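Local coordinates for protein acetylglutamate kinase (Streptococcus mutans, PDB 3L86) that catalyses the ATP-dependent phosphorylation of N-acetyl-L-glutamate, the second step in the route from glutamate to N-acetylornithine in arginine biosynthesis, at residues A[191-203]-A[248-261]. Sequence-based numbering, arbitrary orientation.
Sequences INADYLATAVAVA and PKIESAAKTVAAGV. With NLG (N-acetyl-L-glutamate), chain C; ADP (adenosine-5'-diphosphate), chain B.
Asp-194 and Lys-249 form a salt bridge between the first turns of helices 193-203 and 246-258, with Lys-249 NZ 3.1 Å from Asp-194 OD1. The ammonium meets the syn side of the carboxylate, 16° out of its plane. The lysine chain runs extended from CB and then bends at its last two torsions, which brings NZ back to Asp-194. The same NZ donates to ADP O1B at 2.9 Å. Beside this pair, Pro-248 CB packs against Tyr-195 CE1 at 3.9 Å and lies near the amide of Asn-192. Asn-192 is the N-cap of helix 193-203; its OD1 accepts from Tyr-195 N.

Further along, small hydroxyl residues fill the interface. Thr-198 OG1 sits 3.0 Å from Ser-252 CB, a tight fit, and Thr-198 CG2 rests on Lys-255 CG and Thr-256 OG1. Three hydroxyls turn back to their own helices: Thr-198 OG1 to Asp-194 O, Ser-252 OG to Pro-248 O and Thr-256 OG1 to Ser-252 O. Each carbonyl also takes a backbone N-H. The buried hydroxyls thus donate within their own helices, and small side chains suit the axes of 193-203 and 248-258, 8.7 Å apart and nearly parallel (9°). Val-202 CG1 meets Ala-259 CB at the far end, where a Schellman motif at Gly-260 follows helix 246-258. Leu-209 and Leu-211 of strand 208-212 pack against side chains of both helices.

The two first turns join the substrate sites of the amino acid kinase fold. Ala-193 N donates to OE1 of N-acetyl-L-glutamate at 3.0 Å, while Lys-249 holds the beta-phosphate. Lys-249 and nearby Lys-42 are predicted transition-state stabilisers. Asp-194 OD1 also makes a long, weak ion pair with Lys-42. This arrangement is consistent with Asp-194 positioning Lys-249 for phosphoryl transfer.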
loop_
_atom_site.group_PDB
_atom_site.type_symbol
_atom_site.label_atom_id
_atom_site.label_comp_id
_atom_site.label_asym_id
_atom_site.label_seq_id
_atom_site.Cartn_x
_atom_site.Cartn_y
_atom_site.Cartn_z
ATOM N N ILE A 191 -3.352 1.971 -9.360
ATOM C CA ILE A 191 -2.824 2.985 -8.396
ATOM C C ILE A 191 -1.563 2.449 -7.713
ATOM O O ILE A 191 -1.602 1.340 -7.224
ATOM C CB ILE A 191 -3.791 3.283 -7.234
ATOM C CG1 ILE A 191 -5.239 3.403 -7.708
ATOM C CG2 ILE A 191 -3.274 4.574 -6.387
ATOM C CD1 ILE A 191 -5.606 4.629 -8.489
ATOM N N ASN A 192 -0.431 3.155 -7.753
ATOM C CA ASN A 192 0.774 2.718 -6.979
ATOM C C ASN A 192 0.326 2.427 -5.507
ATOM O O ASN A 192 -0.410 3.246 -4.942
ATOM C CB ASN A 192 1.829 3.838 -6.968
ATOM C CG ASN A 192 2.940 3.582 -5.957
ATOM O OD1 ASN A 192 2.952 4.154 -4.861
ATOM N ND2 ASN A 192 3.873 2.722 -6.310
ATOM N N ALA A 193 0.735 1.300 -4.898
ATOM C CA ALA A 193 0.140 0.925 -3.570
ATOM C C ALA A 193 0.480 1.891 -2.464
ATOM O O ALA A 193 -0.314 2.057 -1.544
ATOM C CB ALA A 193 0.479 -0.548 -3.120
ATOM N N ASP A 194 1.670 2.494 -2.519
ATOM C CA ASP A 194 2.095 3.526 -1.546
ATOM C C ASP A 194 1.205 4.784 -1.572
ATOM O O ASP A 194 0.905 5.358 -0.526
ATOM C CB ASP A 194 3.580 3.934 -1.779
ATOM C CG ASP A 194 4.546 2.691 -1.762
ATOM O OD1 ASP A 194 4.512 1.907 -0.795
ATOM O OD2 ASP A 194 5.289 2.470 -2.744
ATOM N N TYR A 195 0.819 5.213 -2.764
ATOM C CA TYR A 195 -0.093 6.339 -2.930
ATOM C C TYR A 195 -1.446 6.012 -2.259
ATOM O O TYR A 195 -2.067 6.866 -1.572
ATOM C CB TYR A 195 -0.335 6.571 -4.453
ATOM C CG TYR A 195 0.816 7.242 -5.274
ATOM C CD1 TYR A 195 2.144 7.276 -4.821
ATOM C CD2 TYR A 195 0.528 7.861 -6.517
ATOM C CE1 TYR A 195 3.188 7.919 -5.618
ATOM C CE2 TYR A 195 1.529 8.486 -7.311
ATOM C CZ TYR A 195 2.845 8.502 -6.863
ATOM O OH TYR A 195 3.786 9.142 -7.660
ATOM N N LEU A 196 -1.965 4.817 -2.529
ATOM C CA LEU A 196 -3.249 4.417 -1.904
ATOM C C LEU A 196 -3.178 4.379 -0.345
ATOM O O LEU A 196 -4.115 4.824 0.336
ATOM C CB LEU A 196 -3.760 3.062 -2.417
ATOM C CG LEU A 196 -5.137 2.648 -1.783
ATOM C CD1 LEU A 196 -6.196 3.800 -1.936
ATOM C CD2 LEU A 196 -5.722 1.374 -2.379
ATOM N N ALA A 197 -2.107 3.789 0.196
ATOM C CA ALA A 197 -1.832 3.783 1.626
ATOM C C ALA A 197 -1.837 5.182 2.268
ATOM O O ALA A 197 -2.411 5.326 3.355
ATOM C CB ALA A 197 -0.448 3.111 1.871
ATOM N N THR A 198 -1.156 6.177 1.646
ATOM C CA THR A 198 -1.200 7.607 2.147
ATOM C C THR A 198 -2.646 8.139 2.228
ATOM O O THR A 198 -3.050 8.724 3.211
ATOM C CB THR A 198 -0.415 8.667 1.229
ATOM O OG1 THR A 198 0.922 8.227 0.978
ATOM C CG2 THR A 198 -0.337 10.012 1.931
ATOM N N ALA A 199 -3.411 7.954 1.172
ATOM C CA ALA A 199 -4.779 8.464 1.122
ATOM C C ALA A 199 -5.680 7.840 2.200
ATOM O O ALA A 199 -6.472 8.525 2.893
ATOM C CB ALA A 199 -5.342 8.190 -0.295
ATOM N N VAL A 200 -5.530 6.526 2.371
ATOM C CA VAL A 200 -6.293 5.814 3.364
ATOM C C VAL A 200 -5.914 6.246 4.784
ATOM O O VAL A 200 -6.836 6.570 5.614
ATOM C CB VAL A 200 -6.101 4.296 3.205
ATOM C CG1 VAL A 200 -6.789 3.548 4.337
ATOM C CG2 VAL A 200 -6.607 3.843 1.761
ATOM N N ALA A 201 -4.600 6.265 5.083
ATOM C CA ALA A 201 -4.106 6.689 6.440
ATOM C C ALA A 201 -4.562 8.133 6.798
ATOM O O ALA A 201 -4.986 8.445 7.948
ATOM C CB ALA A 201 -2.531 6.576 6.484
ATOM N N VAL A 202 -4.433 9.035 5.818
ATOM C CA VAL A 202 -4.837 10.431 6.008
ATOM C C VAL A 202 -6.367 10.558 6.184
ATOM O O VAL A 202 -6.830 11.189 7.148
ATOM C CB VAL A 202 -4.280 11.371 4.897
ATOM C CG1 VAL A 202 -4.823 12.827 5.117
ATOM C CG2 VAL A 202 -2.776 11.281 4.872
ATOM N N ALA A 203 -7.155 9.927 5.295
ATOM C CA ALA A 203 -8.635 9.942 5.452
ATOM C C ALA A 203 -9.132 9.460 6.830
ATOM O O ALA A 203 -10.114 9.977 7.349
ATOM C CB ALA A 203 -9.354 9.093 4.329
ATOM N N PRO A 248 8.502 6.280 -4.740
ATOM C CA PRO A 248 7.096 6.456 -4.256
ATOM C C PRO A 248 6.901 6.060 -2.783
ATOM O O PRO A 248 6.125 6.719 -2.071
ATOM C CB PRO A 248 6.271 5.589 -5.233
ATOM C CG PRO A 248 7.330 4.630 -5.862
ATOM C CD PRO A 248 8.626 5.315 -5.847
ATOM N N LYS A 249 7.613 5.030 -2.278
ATOM C CA LYS A 249 7.505 4.665 -0.814
ATOM C C LYS A 249 7.856 5.797 0.167
ATOM O O LYS A 249 7.094 6.094 1.100
ATOM C CB LYS A 249 8.315 3.362 -0.489
ATOM C CG LYS A 249 7.819 2.523 0.711
ATOM C CD LYS A 249 8.593 1.138 0.834
ATOM C CE LYS A 249 8.514 0.430 -0.529
ATOM N NZ LYS A 249 7.018 0.010 -0.764
ATOM N N ILE A 250 9.015 6.442 -0.026
ATOM C CA ILE A 250 9.471 7.490 0.886
ATOM C C ILE A 250 8.697 8.814 0.667
ATOM O O ILE A 250 8.529 9.543 1.619
ATOM C CB ILE A 250 11.023 7.791 0.784
ATOM C CG1 ILE A 250 11.520 8.549 1.998
ATOM C CG2 ILE A 250 11.388 8.633 -0.420
ATOM C CD1 ILE A 250 11.567 7.711 3.200
ATOM N N GLU A 251 8.227 9.110 -0.541
ATOM C CA GLU A 251 7.327 10.286 -0.751
ATOM C C GLU A 251 5.968 10.114 -0.046
ATOM O O GLU A 251 5.428 11.066 0.574
ATOM C CB GLU A 251 7.079 10.559 -2.248
ATOM C CG GLU A 251 8.324 11.159 -2.975
ATOM C CD GLU A 251 8.152 11.298 -4.469
ATOM O OE1 GLU A 251 7.300 10.646 -5.085
ATOM O OE2 GLU A 251 8.907 12.083 -5.063
ATOM N N SER A 252 5.381 8.914 -0.159
ATOM C CA SER A 252 4.127 8.619 0.595
ATOM C C SER A 252 4.341 8.774 2.128
ATOM O O SER A 252 3.521 9.406 2.845
ATOM C CB SER A 252 3.622 7.212 0.198
ATOM O OG SER A 252 3.302 7.227 -1.210
ATOM N N ALA A 253 5.457 8.247 2.642
ATOM C CA ALA A 253 5.769 8.417 4.067
ATOM C C ALA A 253 5.784 9.914 4.484
ATOM O O ALA A 253 5.199 10.292 5.510
ATOM C CB ALA A 253 7.134 7.749 4.433
ATOM N N ALA A 254 6.455 10.757 3.686
ATOM C CA ALA A 254 6.563 12.182 4.004
ATOM C C ALA A 254 5.227 12.940 3.955
ATOM O O ALA A 254 4.967 13.783 4.815
ATOM C CB ALA A 254 7.593 12.865 3.054
ATOM N N LYS A 255 4.404 12.647 2.956
ATOM C CA LYS A 255 3.064 13.244 2.742
ATOM C C LYS A 255 2.088 12.874 3.895
ATOM O O LYS A 255 1.273 13.710 4.340
ATOM C CB LYS A 255 2.572 12.790 1.370
ATOM C CG LYS A 255 1.150 13.116 0.980
ATOM C CD LYS A 255 1.027 13.209 -0.535
ATOM C CE LYS A 255 -0.407 12.920 -0.994
ATOM N NZ LYS A 255 -0.727 13.537 -2.356
ATOM N N THR A 256 2.234 11.643 4.417
ATOM C CA THR A 256 1.449 11.094 5.556
ATOM C C THR A 256 1.710 11.812 6.887
ATOM O O THR A 256 0.748 12.279 7.530
ATOM C CB THR A 256 1.691 9.515 5.678
ATOM O OG1 THR A 256 1.269 8.931 4.453
ATOM C CG2 THR A 256 0.897 8.806 6.830
ATOM N N VAL A 257 2.987 11.930 7.300
ATOM C CA VAL A 257 3.322 12.657 8.520
ATOM C C VAL A 257 3.057 14.185 8.420
ATOM O O VAL A 257 2.706 14.844 9.412
ATOM C CB VAL A 257 4.790 12.351 9.026
ATOM C CG1 VAL A 257 4.983 10.826 9.259
ATOM C CG2 VAL A 257 5.842 12.922 8.061
ATOM N N ALA A 258 3.257 14.729 7.236
ATOM C CA ALA A 258 2.963 16.130 6.949
ATOM C C ALA A 258 1.466 16.462 7.142
ATOM O O ALA A 258 1.108 17.614 7.396
ATOM C CB ALA A 258 3.453 16.515 5.514
ATOM N N ALA A 259 0.606 15.449 7.108
ATOM C CA ALA A 259 -0.820 15.691 7.183
ATOM C C ALA A 259 -1.329 15.352 8.587
ATOM O O ALA A 259 -2.546 15.411 8.869
ATOM C CB ALA A 259 -1.559 14.930 6.099
ATOM N N GLY A 260 -0.400 15.008 9.472
ATOM C CA GLY A 260 -0.716 14.849 10.884
ATOM C C GLY A 260 -0.668 13.411 11.433
ATOM O O GLY A 260 -0.804 13.214 12.630
ATOM N N VAL A 261 -0.437 12.412 10.586
ATOM C CA VAL A 261 -0.230 11.029 11.086
ATOM C C VAL A 261 1.070 10.995 11.914
ATOM O O VAL A 261 2.128 11.459 11.453
ATOM C CB VAL A 261 -0.217 9.944 9.934
ATOM C CG1 VAL A 261 0.050 8.555 10.533
ATOM C CG2 VAL A 261 -1.565 9.934 9.181
HETATM C CA NLG C . 1.543 -0.126 -9.355
HETATM C C NLG C . 1.663 1.049 -10.145
HETATM O OXT NLG C . 2.694 1.430 -10.709
HETATM O O NLG C . 0.964 1.965 -10.379
HETATM C CB NLG C . 0.575 -0.999 -8.536
HETATM C CG NLG C . 1.094 -2.210 -7.656
HETATM C CD NLG C . 2.138 -2.066 -6.469
HETATM O OE1 NLG C . 2.339 -0.963 -6.049
HETATM O OE2 NLG C . 2.781 -3.007 -5.976
HETATM C C7 NLG C . 2.717 -1.864 -10.407
HETATM C C8 NLG C . 3.642 -2.623 -10.242
HETATM O O7 NLG C . 1.973 -1.801 -11.356
HETATM N N2 NLG C . 2.430 -0.981 -9.530
HETATM P PB ADP B . 7.342 -3.085 -2.675
HETATM O O1B ADP B . 6.612 -1.801 -2.942
HETATM O O2B ADP B . 7.444 -3.479 -1.195
HETATM O O3B ADP B . 6.780 -4.203 -3.481
HETATM P PA ADP B . 9.546 -1.958 -4.335
HETATM O O1A ADP B . 10.559 -2.740 -5.161
HETATM O O2A ADP B . 8.500 -1.188 -5.091
HETATM O O3A ADP B . 8.879 -2.928 -3.176
HETATM O "O5'" ADP B . 10.454 -0.967 -3.437
HETATM C "C5'" ADP B . 11.458 -1.539 -2.561
HETATM C "C4'" ADP B . 12.832 -1.519 -3.294
HETATM O "O4'" ADP B . 13.379 -0.197 -3.482
HETATM C "C3'" ADP B . 13.949 -2.279 -2.561
HETATM O "O3'" ADP B . 13.788 -3.668 -2.832
HETATM C "C2'" ADP B . 15.215 -1.764 -3.234
HETATM O "O2'" ADP B . 15.456 -2.612 -4.351
HETATM C "C1'" ADP B . 14.791 -0.423 -3.830
HETATM N N9 ADP B . 15.594 0.692 -3.261
HETATM C C8 ADP B . 16.094 1.712 -4.016
HETATM N N7 ADP B . 16.745 2.596 -3.214
HETATM C C5 ADP B . 16.683 2.112 -1.949
HETATM C C6 ADP B . 17.191 2.512 -0.640
HETATM N N6 ADP B . 17.859 3.686 -0.485
HETATM N N1 ADP B . 16.893 1.745 0.445
HETATM C C2 ADP B . 16.209 0.617 0.336
HETATM N N3 ADP B . 15.721 0.182 -0.826
HETATM C C4 ADP B . 15.934 0.863 -1.991
#